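Local coordinates for protein HAT1-interacting factor 1 (Saccharomyces cerevisiae, PDB 4NQ0) that acts as a nuclear histone chaperone for H3 and H4 within the HAT-B acetyltransferase complex and takes part in chromatin assembly and telomere silencing, at residues A171-A176 / L302-H307; S231-G236 / K267-A272; D237-M242 / L263-T268; D244-R247 / S253-I256. All blocks are in the same frame, centred on the assembly; numbering follows the deposited sequence.

Contact 1: residues A171-A176 / L302-H307; sequences ANFSPA and LKRFKH
The ring of Phe173 lies over the imidazole of His307 in an offset stack, the centroids 3.9 Å apart and the planes inclined by 26°. The two side chains arrive from opposite directions, and Phe173 CE1 sits above the centre of the imidazole, 3.2 Å from His307 NE2. The same ring corner also overhangs a face of the Arg304 guanidinium, where Phe173 CE1 comes within 3.2 Å of Arg304 NH1. Arg304 reaches this place because its chain is bent at chi2 (79°), which brings the charged end alongside the ring. Water 1 adds a polar link, donating to Asn172 O at 2.7 Å and accepting from Arg304 NH2 at 2.7 Å.

The contact clamps an irregular loop, 171-176, from the region important for histone binding onto helix 298-316 of the predicted third TPR repeat. A flat aromatic suits this place, because one ring can lie against both the imidazole and the guanidinium.

What positions the helix side chains lies further out. Glu283 of helix 273-290 forms a salt bridge with Arg304 NH2 and is hydrogen-bonded to His307 NE2, while Arg304 NH1 donates to Leu170 O. With an alanine at His307, one face of the Phe173 ring is likely to lose its stacking partner, and Glu283 one of its two mates on this helix. Within the loop, Asn172 OD1 accepts from Ser174 N at 2.9 Å, an Asx turn that shapes the backbone on both sides of Phe173.

Contact 2: residues S231-G236 / K267-A272; sequences SRLRIG and KTLKPA
Arg232 and Thr268 meet at an oblique angle, with the guanidinium presented edge-on to the threonine. Arg232 NE donates to Thr268 OG1 over 3.1 Å, a fairly straight bond (163°) whose acceptor lies in the guanidinium plane. On the same edge Arg232 NH2 makes two weak bonds, to Thr268 O at 2.7 Å, strongly bent (122°), and to Thr268 OG1 at 3.3 Å. Bends at chi2 and chi3 (47°) turn this edge toward the loop that follows helix 252-266. Next to it Leu233 and Leu269 cross at about a right angle, Leu233 CD1 lying 3.9 Å from Leu269 CD2, a small apolar patch beside the polar one.

In the helical-hairpin layout of a TPR repeat, this ties the start of helix 229-248 to the turn leading out of its partner helix. Arginine suits the spot because its several N-H groups can serve many acceptors: NH2 also pairs with Glu229 and NH1 reaches Leu227 O. A leucine in its place would probably leave Thr268 OG1 and Leu227 O without this donor and Glu229 without its charged mate. Thr268 OG1 accepts from Arg232 and donates to Tyr265 O, so one hydroxyl is used in both roles, and the positive charge is probably balanced locally by Glu229.

Contact 3: residues D237-M242 / L263-T268; sequences DVYILM and LGYYKT
Tyr239 and Tyr265 touch where helices 229-248 and 252-266, the antiparallel pair of the predicted second TPR repeat, pack against each other. This is the close-fitting part of the contact. The rings approach obliquely, planes at 35°, and Tyr239 CE2 lies 3.5 Å from Tyr265 CE2, with the latter atom near the plane of the Tyr239 ring. Both hydroxyls bond to Asp180 OD2, so two buried phenols share one carboxylate oxygen supplied from outside the helix pair. Tyrosine fits here because its ring fills the space between helices while its hydroxyl reaches a polar partner beyond them.

Ile240 continues the buried zone, its CG1 3.5 Å from Tyr266 OH and near the plane of that ring. The branched aliphatic chain meets the phenol at about a right angle and packs against its rim.

The more open side belongs to Asp237, which is partly exposed. Its CB heads away from the other helix, but a chi1 of -75° sets CG beside the backbone N, and this turns the carboxylate back to the hydroxyl of Tyr266. Lys278 of helix 273-290 forms a salt bridge with the same OD1, which would tend to stabilise the charged carboxylate. The bond from the phenol crosses this margin: Tyr266 OH donates to Asp237 OD1 over 2.7 Å, meeting the oxygen on its anti side, 18° out of the carboxylate plane.

Contact 4: residues D244-R247 / S253-I256; sequences DIER and SRAI
The closed end of a TPR helical hairpin brings Glu246, near the end of helix 229-248, against Arg254 and Ala255, near the start of helix 252-266. Arg254 grips a single carboxylate oxygen side-on with two nitrogens, forming a salt bridge. Its NE donates to Glu246 OE2 over 3.1 Å at 159°, and Arg254 NH2 reaches the same Glu246 OE2 at 3.3 Å. The oxygen lies in the guanidinium plane, yet the two flat groups stand 81° apart; NE comes from above the carboxylate plane, whereas NH2 uses the anti lone pair. The bend of Arg254 at chi3 (51°) folds its guanidinium back to this oxygen.

Here the two helices of the predicted second TPR repeat come close, the CA atoms of Glu246 and Ala255 being 5.1 Å apart. Such an approach suits a small residue: Ala255 CB packs 3.8 Å from Arg247 N and 4.1 Å from Glu246 CB.

The other carboxylate oxygen, Glu246 OE1, is hydrogen-bonded to His258 ND1, one turn beyond Arg254 on helix 252-266, so both oxygens of this buried acid have partners on that helix. Leu207 of helix 202-218 touches both Glu246 and Arg254. Arg247 sends its charge toward Asp244 OD2, 3.9 Å from its NH1 and well out of the guanidinium plane, an attraction of charges alone; that oxygen is held by Tyr259 OH.

In the fold
Contacts 2, 3 and 4 follow one another down helix 229-248, while their second segments run back up helix 252-266 and into the loop beyond it. Contact 4, near the hairpin turn, is nested inside contacts 2 and 3, which share Lys267 and Thr268. Centres of contacts 2 and 4 are about 20 Å apart; contact 3 lies between, about 8 Å from contact 2 and 13 Å from contact 4. Contact 1 encloses all three and joins the loop after the unmodelled residues 80-159 to helix 298-316. That loop also touches Lys267 and Gly264, linking region 80-199, important for histone interaction, to TPR helices lying partly in the H2A-H2B-interacting region 248-332.

Contact 1: residues A171-A176 / L302-H307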
loop_
_atom_site.group_PDB
_atom_site.type_symbol
_atom_site.label_atom_id
_atom_site.label_comp_id
_atom_site.label_asym_id
_atom_site.label_seq_id
_atom_site.Cartn_x
_atom_site.Cartn_y
_atom_site.Cartn_z
ATOM N N ALA A 171 -19.515 0.817 0.338
ATOM C CA ALA A 171 -20.567 -0.149 0.659
ATOM C C ALA A 171 -20.173 -1.561 0.246
ATOM O O ALA A 171 -20.946 -2.484 0.441
ATOM C CB ALA A 171 -21.879 0.247 -0.012
ATOM N N ASN A 172 -18.978 -1.715 -0.323
ATOM C CA ASN A 172 -18.450 -3.014 -0.725
ATOM C C ASN A 172 -17.515 -3.608 0.339
ATOM O O ASN A 172 -16.573 -2.947 0.787
ATOM C CB ASN A 172 -17.695 -2.883 -2.055
ATOM C CG ASN A 172 -16.917 -4.138 -2.404
ATOM O OD1 ASN A 172 -17.426 -5.246 -2.276
ATOM N ND2 ASN A 172 -15.672 -3.970 -2.817
ATOM N N PHE A 173 -17.778 -4.855 0.731
ATOM C CA PHE A 173 -16.917 -5.597 1.664
ATOM C C PHE A 173 -16.470 -6.937 1.093
ATOM O O PHE A 173 -16.004 -7.809 1.829
ATOM C CB PHE A 173 -17.641 -5.818 2.991
ATOM C CG PHE A 173 -18.198 -4.560 3.586
ATOM C CD1 PHE A 173 -17.356 -3.628 4.165
ATOM C CD2 PHE A 173 -19.557 -4.305 3.551
ATOM C CE1 PHE A 173 -17.860 -2.455 4.709
ATOM C CE2 PHE A 173 -20.076 -3.137 4.104
ATOM C CZ PHE A 173 -19.220 -2.210 4.685
ATOM N N SER A 174 -16.588 -7.088 -0.222
ATOM C CA SER A 174 -16.170 -8.310 -0.892
ATOM C C SER A 174 -14.649 -8.414 -0.996
ATOM O O SER A 174 -13.948 -7.409 -0.920
ATOM C CB SER A 174 -16.766 -8.382 -2.298
ATOM O OG SER A 174 -18.176 -8.412 -2.240
ATOM N N PRO A 175 -14.140 -9.647 -1.161
ATOM C CA PRO A 175 -12.755 -9.875 -1.543
ATOM C C PRO A 175 -12.450 -9.390 -2.963
ATOM O O PRO A 175 -13.359 -9.265 -3.792
ATOM C CB PRO A 175 -12.609 -11.400 -1.464
ATOM C CG PRO A 175 -13.661 -11.843 -0.518
ATOM C CD PRO A 175 -14.801 -10.895 -0.726
ATOM N N ALA A 176 -11.174 -9.132 -3.228
ATOM C CA ALA A 176 -10.724 -8.702 -4.545
ATOM C C ALA A 176 -10.895 -9.848 -5.533
ATOM O O ALA A 176 -10.432 -10.960 -5.284
ATOM C CB ALA A 176 -9.271 -8.269 -4.495
ATOM N N LEU A 302 -20.740 7.896 8.157
ATOM C CA LEU A 302 -21.254 7.288 9.383
ATOM C C LEU A 302 -21.423 5.788 9.237
ATOM O O LEU A 302 -21.062 5.038 10.142
ATOM C CB LEU A 302 -22.584 7.920 9.810
ATOM C CG LEU A 302 -22.492 9.306 10.459
ATOM C CD1 LEU A 302 -23.892 9.903 10.728
ATOM C CD2 LEU A 302 -21.679 9.202 11.753
ATOM N N LYS A 303 -21.956 5.351 8.098
ATOM C CA LYS A 303 -22.149 3.916 7.854
ATOM C C LYS A 303 -20.831 3.152 7.869
ATOM O O LYS A 303 -20.769 2.046 8.394
ATOM C CB LYS A 303 -22.860 3.668 6.526
ATOM C CG LYS A 303 -24.293 4.164 6.497
ATOM C CD LYS A 303 -25.022 3.836 5.181
ATOM C CE LYS A 303 -26.348 4.617 5.121
ATOM N NZ LYS A 303 -27.202 4.317 3.925
ATOM N N ARG A 304 -19.782 3.737 7.285
ATOM C CA ARG A 304 -18.467 3.072 7.258
ATOM C C ARG A 304 -17.822 3.087 8.638
ATOM O O ARG A 304 -17.239 2.085 9.060
ATOM C CB ARG A 304 -17.516 3.712 6.237
ATOM C CG ARG A 304 -16.228 2.921 6.014
ATOM C CD ARG A 304 -16.468 1.742 5.079
ATOM N NE ARG A 304 -15.377 0.760 5.090
ATOM C CZ ARG A 304 -15.221 -0.230 4.210
ATOM N NH1 ARG A 304 -16.054 -0.374 3.178
ATOM N NH2 ARG A 304 -14.197 -1.080 4.350
ATOM N N PHE A 305 -17.908 4.216 9.337
ATOM C CA PHE A 305 -17.381 4.286 10.693
ATOM C C PHE A 305 -18.024 3.229 11.603
ATOM O O PHE A 305 -17.332 2.556 12.361
ATOM C CB PHE A 305 -17.595 5.668 11.320
ATOM C CG PHE A 305 -16.857 6.788 10.642
ATOM C CD1 PHE A 305 -15.659 6.575 9.997
ATOM C CD2 PHE A 305 -17.356 8.079 10.696
ATOM C CE1 PHE A 305 -14.993 7.598 9.390
ATOM C CE2 PHE A 305 -16.692 9.117 10.090
ATOM C CZ PHE A 305 -15.498 8.882 9.436
ATOM N N LYS A 306 -19.342 3.087 11.529
ATOM C CA LYS A 306 -20.043 2.142 12.393
ATOM C C LYS A 306 -19.697 0.703 12.045
ATOM O O LYS A 306 -19.629 -0.156 12.919
ATOM C CB LYS A 306 -21.552 2.354 12.305
ATOM C CG LYS A 306 -22.010 3.596 13.048
ATOM C CD LYS A 306 -23.441 3.957 12.684
ATOM C CE LYS A 306 -23.921 5.168 13.464
ATOM N NZ LYS A 306 -25.197 5.699 12.910
ATOM N N HIS A 307 -19.500 0.445 10.763
ATOM C CA HIS A 307 -19.030 -0.854 10.321
ATOM C C HIS A 307 -17.668 -1.185 10.953
ATOM O O HIS A 307 -17.451 -2.287 11.436
ATOM C CB HIS A 307 -18.938 -0.870 8.795
ATOM C CG HIS A 307 -18.103 -1.983 8.253
ATOM N ND1 HIS A 307 -18.589 -3.260 8.077
ATOM C CD2 HIS A 307 -16.807 -2.013 7.863
ATOM C CE1 HIS A 307 -17.628 -4.029 7.594
ATOM N NE2 HIS A 307 -16.538 -3.294 7.451
HETATM O O HOH W 1 -14.380 -2.890 2.311
#

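Contact 2: residues S231-G236 / K267-A272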
loop_
_atom_site.group_PDB
_atom_site.type_symbol
_atom_site.label_atom_id
_atom_site.label_comp_id
_atom_site.label_asym_id
_atom_site.label_seq_id
_atom_site.Cartn_x
_atom_site.Cartn_y
_atom_site.Cartn_z
ATOM N N SER A 231 1.939 -13.328 -3.175
ATOM C CA SER A 231 1.789 -12.194 -4.102
ATOM C C SER A 231 0.620 -11.286 -3.700
ATOM O O SER A 231 0.777 -10.072 -3.562
ATOM C CB SER A 231 1.586 -12.691 -5.537
ATOM O OG SER A 231 2.823 -13.072 -6.134
ATOM N N ARG A 232 -0.541 -11.891 -3.490
ATOM C CA ARG A 232 -1.731 -11.155 -3.053
ATOM C C ARG A 232 -1.548 -10.439 -1.713
ATOM O O ARG A 232 -2.032 -9.320 -1.534
ATOM C CB ARG A 232 -2.930 -12.096 -3.022
ATOM C CG ARG A 232 -3.530 -12.304 -4.413
ATOM C CD ARG A 232 -3.984 -13.734 -4.630
ATOM N NE ARG A 232 -4.760 -14.206 -3.495
ATOM C CZ ARG A 232 -4.753 -15.445 -3.017
ATOM N NH1 ARG A 232 -4.005 -16.399 -3.555
ATOM N NH2 ARG A 232 -5.508 -15.725 -1.968
ATOM N N LEU A 233 -0.837 -11.071 -0.785
ATOM C CA LEU A 233 -0.474 -10.438 0.489
ATOM C C LEU A 233 0.380 -9.201 0.238
ATOM O O LEU A 233 0.097 -8.129 0.760
ATOM C CB LEU A 233 0.303 -11.414 1.388
ATOM C CG LEU A 233 0.962 -10.831 2.650
ATOM C CD1 LEU A 233 -0.079 -10.288 3.609
ATOM C CD2 LEU A 233 1.849 -11.867 3.359
ATOM N N ARG A 234 1.424 -9.369 -0.567
ATOM C CA ARG A 234 2.368 -8.300 -0.848
ATOM C C ARG A 234 1.738 -7.170 -1.637
ATOM O O ARG A 234 2.075 -6.003 -1.438
ATOM C CB ARG A 234 3.597 -8.851 -1.582
ATOM C CG ARG A 234 4.465 -9.739 -0.692
ATOM C CD ARG A 234 5.942 -9.562 -0.984
ATOM N NE ARG A 234 6.409 -10.502 -1.989
ATOM C CZ ARG A 234 7.559 -10.404 -2.652
ATOM N NH1 ARG A 234 8.395 -9.389 -2.451
ATOM N NH2 ARG A 234 7.866 -11.338 -3.544
ATOM N N ILE A 235 0.825 -7.518 -2.528
ATOM C CA ILE A 235 0.064 -6.514 -3.264
ATOM C C ILE A 235 -0.762 -5.668 -2.300
ATOM O O ILE A 235 -0.767 -4.443 -2.400
ATOM C CB ILE A 235 -0.816 -7.152 -4.372
ATOM C CG1 ILE A 235 0.069 -7.614 -5.533
ATOM C CG2 ILE A 235 -1.847 -6.153 -4.899
ATOM C CD1 ILE A 235 -0.622 -8.512 -6.528
ATOM N N GLY A 236 -1.433 -6.319 -1.347
ATOM C CA GLY A 236 -2.170 -5.605 -0.305
ATOM C C GLY A 236 -1.284 -4.628 0.438
ATOM O O GLY A 236 -1.654 -3.461 0.621
ATOM N N LYS A 267 -8.562 -9.958 2.101
ATOM C CA LYS A 267 -9.736 -10.832 2.214
ATOM C C LYS A 267 -9.732 -12.052 1.293
ATOM O O LYS A 267 -10.562 -12.942 1.457
ATOM C CB LYS A 267 -11.007 -10.021 2.008
ATOM C CG LYS A 267 -11.400 -9.234 3.249
ATOM C CD LYS A 267 -12.523 -8.265 2.923
ATOM C CE LYS A 267 -13.369 -7.933 4.141
ATOM N NZ LYS A 267 -14.326 -6.810 3.833
ATOM N N THR A 268 -8.807 -12.114 0.343
ATOM C CA THR A 268 -8.624 -13.330 -0.459
ATOM C C THR A 268 -7.696 -14.316 0.245
ATOM O O THR A 268 -7.492 -15.435 -0.228
ATOM C CB THR A 268 -8.012 -13.026 -1.834
ATOM O OG1 THR A 268 -6.651 -12.607 -1.665
ATOM C CG2 THR A 268 -8.822 -11.941 -2.574
ATOM N N LEU A 269 -7.097 -13.879 1.350
ATOM C CA LEU A 269 -6.073 -14.658 2.038
ATOM C C LEU A 269 -6.715 -15.682 2.954
ATOM O O LEU A 269 -7.749 -15.410 3.574
ATOM C CB LEU A 269 -5.160 -13.743 2.864
ATOM C CG LEU A 269 -3.822 -13.246 2.307
ATOM C CD1 LEU A 269 -3.696 -13.354 0.787
ATOM C CD2 LEU A 269 -3.595 -11.810 2.770
ATOM N N LYS A 270 -6.085 -16.851 3.037
ATOM C CA LYS A 270 -6.456 -17.873 4.006
ATOM C C LYS A 270 -6.437 -17.281 5.409
ATOM O O LYS A 270 -5.426 -16.700 5.813
ATOM C CB LYS A 270 -5.518 -19.087 3.936
ATOM C CG LYS A 270 -6.147 -20.287 3.248
ATOM C CD LYS A 270 -5.131 -21.131 2.478
ATOM C CE LYS A 270 -5.840 -22.107 1.547
ATOM N N PRO A 271 -7.555 -17.435 6.150
ATOM C CA PRO A 271 -7.710 -16.839 7.478
ATOM C C PRO A 271 -6.551 -17.166 8.406
ATOM O O PRO A 271 -6.047 -18.288 8.393
ATOM C CB PRO A 271 -9.007 -17.468 8.004
ATOM C CG PRO A 271 -9.755 -17.884 6.786
ATOM C CD PRO A 271 -8.708 -18.289 5.799
ATOM N N ALA A 272 -6.121 -16.173 9.177
ATOM C CA ALA A 272 -5.042 -16.336 10.145
ATOM C C ALA A 272 -4.963 -15.102 11.033
ATOM O O ALA A 272 -5.599 -14.081 10.756
ATOM C CB ALA A 272 -3.713 -16.571 9.438
#

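Contact 3: residues D237-M242 / L263-T268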
loop_
_atom_site.group_PDB
_atom_site.type_symbol
_atom_site.label_atom_id
_atom_site.label_comp_id
_atom_site.label_asym_id
_atom_site.label_seq_id
_atom_site.Cartn_x
_atom_site.Cartn_y
_atom_site.Cartn_z
ATOM N N ASP A 237 -0.104 -5.106 0.844
ATOM C CA ASP A 237 0.909 -4.284 1.523
ATOM C C ASP A 237 1.305 -3.081 0.678
ATOM O O ASP A 237 1.481 -1.975 1.199
ATOM C CB ASP A 237 2.173 -5.108 1.850
ATOM C CG ASP A 237 1.985 -6.060 3.022
ATOM O OD1 ASP A 237 1.009 -5.919 3.790
ATOM O OD2 ASP A 237 2.834 -6.958 3.174
ATOM N N VAL A 238 1.436 -3.285 -0.633
ATOM C CA VAL A 238 1.788 -2.185 -1.524
ATOM C C VAL A 238 0.678 -1.142 -1.562
ATOM O O VAL A 238 0.957 0.073 -1.558
ATOM C CB VAL A 238 2.112 -2.668 -2.942
ATOM C CG1 VAL A 238 2.227 -1.471 -3.917
ATOM C CG2 VAL A 238 3.400 -3.499 -2.919
ATOM N N TYR A 239 -0.572 -1.602 -1.589
ATOM C CA TYR A 239 -1.709 -0.681 -1.637
ATOM C C TYR A 239 -1.795 0.141 -0.356
ATOM O O TYR A 239 -2.095 1.334 -0.416
ATOM C CB TYR A 239 -3.035 -1.410 -1.929
ATOM C CG TYR A 239 -3.287 -1.674 -3.400
ATOM C CD1 TYR A 239 -3.239 -0.641 -4.331
ATOM C CD2 TYR A 239 -3.598 -2.948 -3.859
ATOM C CE1 TYR A 239 -3.478 -0.869 -5.679
ATOM C CE2 TYR A 239 -3.833 -3.190 -5.200
ATOM C CZ TYR A 239 -3.767 -2.153 -6.102
ATOM O OH TYR A 239 -4.002 -2.407 -7.412
ATOM N N ILE A 240 -1.523 -0.475 0.794
ATOM C CA ILE A 240 -1.459 0.267 2.058
ATOM C C ILE A 240 -0.389 1.359 1.988
ATOM O O ILE A 240 -0.635 2.503 2.378
ATOM C CB ILE A 240 -1.175 -0.644 3.292
ATOM C CG1 ILE A 240 -2.323 -1.639 3.550
ATOM C CG2 ILE A 240 -0.936 0.206 4.543
ATOM C CD1 ILE A 240 -3.679 -1.001 3.903
ATOM N N LEU A 241 0.792 1.021 1.491
ATOM C CA LEU A 241 1.870 2.009 1.358
ATOM C C LEU A 241 1.466 3.135 0.407
ATOM O O LEU A 241 1.686 4.295 0.704
ATOM C CB LEU A 241 3.160 1.363 0.834
ATOM C CG LEU A 241 4.474 1.620 1.572
ATOM C CD1 LEU A 241 5.635 1.023 0.736
ATOM C CD2 LEU A 241 4.743 3.100 1.894
ATOM N N MET A 242 0.896 2.783 -0.741
ATOM C CA MET A 242 0.371 3.785 -1.664
ATOM C C MET A 242 -0.613 4.705 -0.946
ATOM O O MET A 242 -0.523 5.918 -1.057
ATOM C CB MET A 242 -0.322 3.128 -2.847
ATOM C CG MET A 242 0.623 2.537 -3.860
ATOM S SD MET A 242 -0.341 1.850 -5.198
ATOM C CE MET A 242 0.941 1.522 -6.391
ATOM N N LEU A 263 -7.552 -3.885 1.471
ATOM C CA LEU A 263 -8.511 -4.649 2.246
ATOM C C LEU A 263 -9.094 -5.792 1.412
ATOM O O LEU A 263 -9.159 -6.921 1.873
ATOM C CB LEU A 263 -9.596 -3.704 2.771
ATOM C CG LEU A 263 -10.618 -4.186 3.797
ATOM C CD1 LEU A 263 -9.994 -4.537 5.149
ATOM C CD2 LEU A 263 -11.682 -3.089 3.971
ATOM N N GLY A 264 -9.492 -5.515 0.177
ATOM C CA GLY A 264 -9.953 -6.574 -0.726
ATOM C C GLY A 264 -8.935 -7.689 -0.945
ATOM O O GLY A 264 -9.298 -8.861 -1.028
ATOM N N TYR A 265 -7.656 -7.335 -1.048
ATOM C CA TYR A 265 -6.609 -8.333 -1.257
ATOM C C TYR A 265 -6.402 -9.196 -0.017
ATOM O O TYR A 265 -6.267 -10.409 -0.120
ATOM C CB TYR A 265 -5.291 -7.680 -1.701
ATOM C CG TYR A 265 -5.206 -7.523 -3.203
ATOM C CD1 TYR A 265 -4.721 -8.556 -4.002
ATOM C CD2 TYR A 265 -5.634 -6.362 -3.829
ATOM C CE1 TYR A 265 -4.653 -8.428 -5.370
ATOM C CE2 TYR A 265 -5.572 -6.229 -5.203
ATOM C CZ TYR A 265 -5.084 -7.275 -5.965
ATOM O OH TYR A 265 -5.001 -7.152 -7.320
ATOM N N TYR A 266 -6.396 -8.573 1.154
ATOM C CA TYR A 266 -6.230 -9.327 2.395
ATOM C C TYR A 266 -7.381 -10.311 2.594
ATOM O O TYR A 266 -7.204 -11.375 3.170
ATOM C CB TYR A 266 -6.143 -8.379 3.588
ATOM C CG TYR A 266 -4.928 -7.471 3.610
ATOM C CD1 TYR A 266 -3.677 -7.927 3.223
ATOM C CD2 TYR A 266 -5.026 -6.167 4.076
ATOM C CE1 TYR A 266 -2.556 -7.091 3.256
ATOM C CE2 TYR A 266 -3.917 -5.337 4.120
ATOM C CZ TYR A 266 -2.678 -5.814 3.707
ATOM O OH TYR A 266 -1.565 -5.011 3.768
ATOM N N LYS A 267 -8.562 -9.958 2.101
ATOM C CA LYS A 267 -9.736 -10.832 2.214
ATOM C C LYS A 267 -9.732 -12.052 1.293
ATOM O O LYS A 267 -10.562 -12.942 1.457
ATOM C CB LYS A 267 -11.007 -10.021 2.008
ATOM C CG LYS A 267 -11.400 -9.234 3.249
ATOM C CD LYS A 267 -12.523 -8.265 2.923
ATOM C CE LYS A 267 -13.369 -7.933 4.141
ATOM N NZ LYS A 267 -14.326 -6.810 3.833
ATOM N N THR A 268 -8.807 -12.114 0.343
ATOM C CA THR A 268 -8.624 -13.330 -0.459
ATOM C C THR A 268 -7.696 -14.316 0.245
ATOM O O THR A 268 -7.492 -15.435 -0.228
ATOM C CB THR A 268 -8.012 -13.026 -1.834
ATOM O OG1 THR A 268 -6.651 -12.607 -1.665
ATOM C CG2 THR A 268 -8.822 -11.941 -2.574
#

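Contact 4: residues D244-R247 / S253-I256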
loop_
_atom_site.group_PDB
_atom_site.type_symbol
_atom_site.label_atom_id
_atom_site.label_comp_id
_atom_site.label_asym_id
_atom_site.label_seq_id
_atom_site.Cartn_x
_atom_site.Cartn_y
_atom_site.Cartn_z
ATOM N N ASP A 244 -0.867 5.310 2.351
ATOM C CA ASP A 244 -0.155 6.118 3.341
ATOM C C ASP A 244 0.482 7.327 2.676
ATOM O O ASP A 244 0.338 8.447 3.150
ATOM C CB ASP A 244 0.936 5.308 4.041
ATOM C CG ASP A 244 0.390 4.216 4.952
ATOM O OD1 ASP A 244 1.203 3.347 5.329
ATOM O OD2 ASP A 244 -0.816 4.221 5.311
ATOM N N ILE A 245 1.175 7.107 1.565
ATOM C CA ILE A 245 1.828 8.210 0.840
ATOM C C ILE A 245 0.807 9.234 0.337
ATOM O O ILE A 245 0.976 10.443 0.511
ATOM C CB ILE A 245 2.648 7.692 -0.352
ATOM C CG1 ILE A 245 3.841 6.869 0.133
ATOM C CG2 ILE A 245 3.142 8.860 -1.224
ATOM C CD1 ILE A 245 4.534 6.085 -0.969
ATOM N N GLU A 246 -0.263 8.742 -0.279
ATOM C CA GLU A 246 -1.304 9.625 -0.800
ATOM C C GLU A 246 -1.964 10.415 0.327
ATOM O O GLU A 246 -2.225 11.596 0.171
ATOM C CB GLU A 246 -2.338 8.827 -1.595
ATOM C CG GLU A 246 -1.780 8.263 -2.888
ATOM C CD GLU A 246 -2.660 7.216 -3.529
ATOM O OE1 GLU A 246 -3.305 6.418 -2.803
ATOM O OE2 GLU A 246 -2.703 7.187 -4.775
ATOM N N ARG A 247 -2.206 9.767 1.461
ATOM C CA ARG A 247 -2.707 10.454 2.657
ATOM C C ARG A 247 -1.749 11.572 3.090
ATOM O O ARG A 247 -2.162 12.714 3.313
ATOM C CB ARG A 247 -2.903 9.456 3.805
ATOM C CG ARG A 247 -3.611 10.035 5.026
ATOM C CD ARG A 247 -3.830 9.008 6.125
ATOM N NE ARG A 247 -2.582 8.369 6.560
ATOM C CZ ARG A 247 -2.464 7.580 7.630
ATOM N NH1 ARG A 247 -1.280 7.045 7.923
ATOM N NH2 ARG A 247 -3.509 7.331 8.417
ATOM N N SER A 253 -8.910 11.036 -1.268
ATOM C CA SER A 253 -9.811 10.176 -2.046
ATOM C C SER A 253 -9.039 9.004 -2.658
ATOM O O SER A 253 -9.494 7.864 -2.619
ATOM C CB SER A 253 -10.540 10.985 -3.128
ATOM O OG SER A 253 -11.236 10.134 -4.019
ATOM N N ARG A 254 -7.866 9.292 -3.214
ATOM C CA ARG A 254 -7.005 8.245 -3.752
ATOM C C ARG A 254 -6.523 7.322 -2.639
ATOM O O ARG A 254 -6.496 6.097 -2.811
ATOM C CB ARG A 254 -5.823 8.841 -4.525
ATOM C CG ARG A 254 -6.199 9.306 -5.946
ATOM C CD ARG A 254 -5.086 10.105 -6.658
ATOM N NE ARG A 254 -3.797 9.409 -6.633
ATOM C CZ ARG A 254 -2.759 9.694 -7.424
ATOM N NH1 ARG A 254 -2.829 10.667 -8.332
ATOM N NH2 ARG A 254 -1.637 8.991 -7.311
ATOM N N ALA A 255 -6.173 7.903 -1.493
ATOM C CA ALA A 255 -5.755 7.115 -0.338
ATOM C C ALA A 255 -6.800 6.085 0.024
ATOM O O ALA A 255 -6.495 4.892 0.107
ATOM C CB ALA A 255 -5.475 8.007 0.879
ATOM N N ILE A 256 -8.031 6.544 0.239
ATOM C CA ILE A 256 -9.096 5.674 0.721
ATOM C C ILE A 256 -9.331 4.560 -0.288
ATOM O O ILE A 256 -9.499 3.400 0.093
ATOM C CB ILE A 256 -10.417 6.441 0.981
ATOM C CG1 ILE A 256 -10.223 7.492 2.070
ATOM C CG2 ILE A 256 -11.495 5.477 1.441
ATOM C CD1 ILE A 256 -11.327 8.570 2.129
#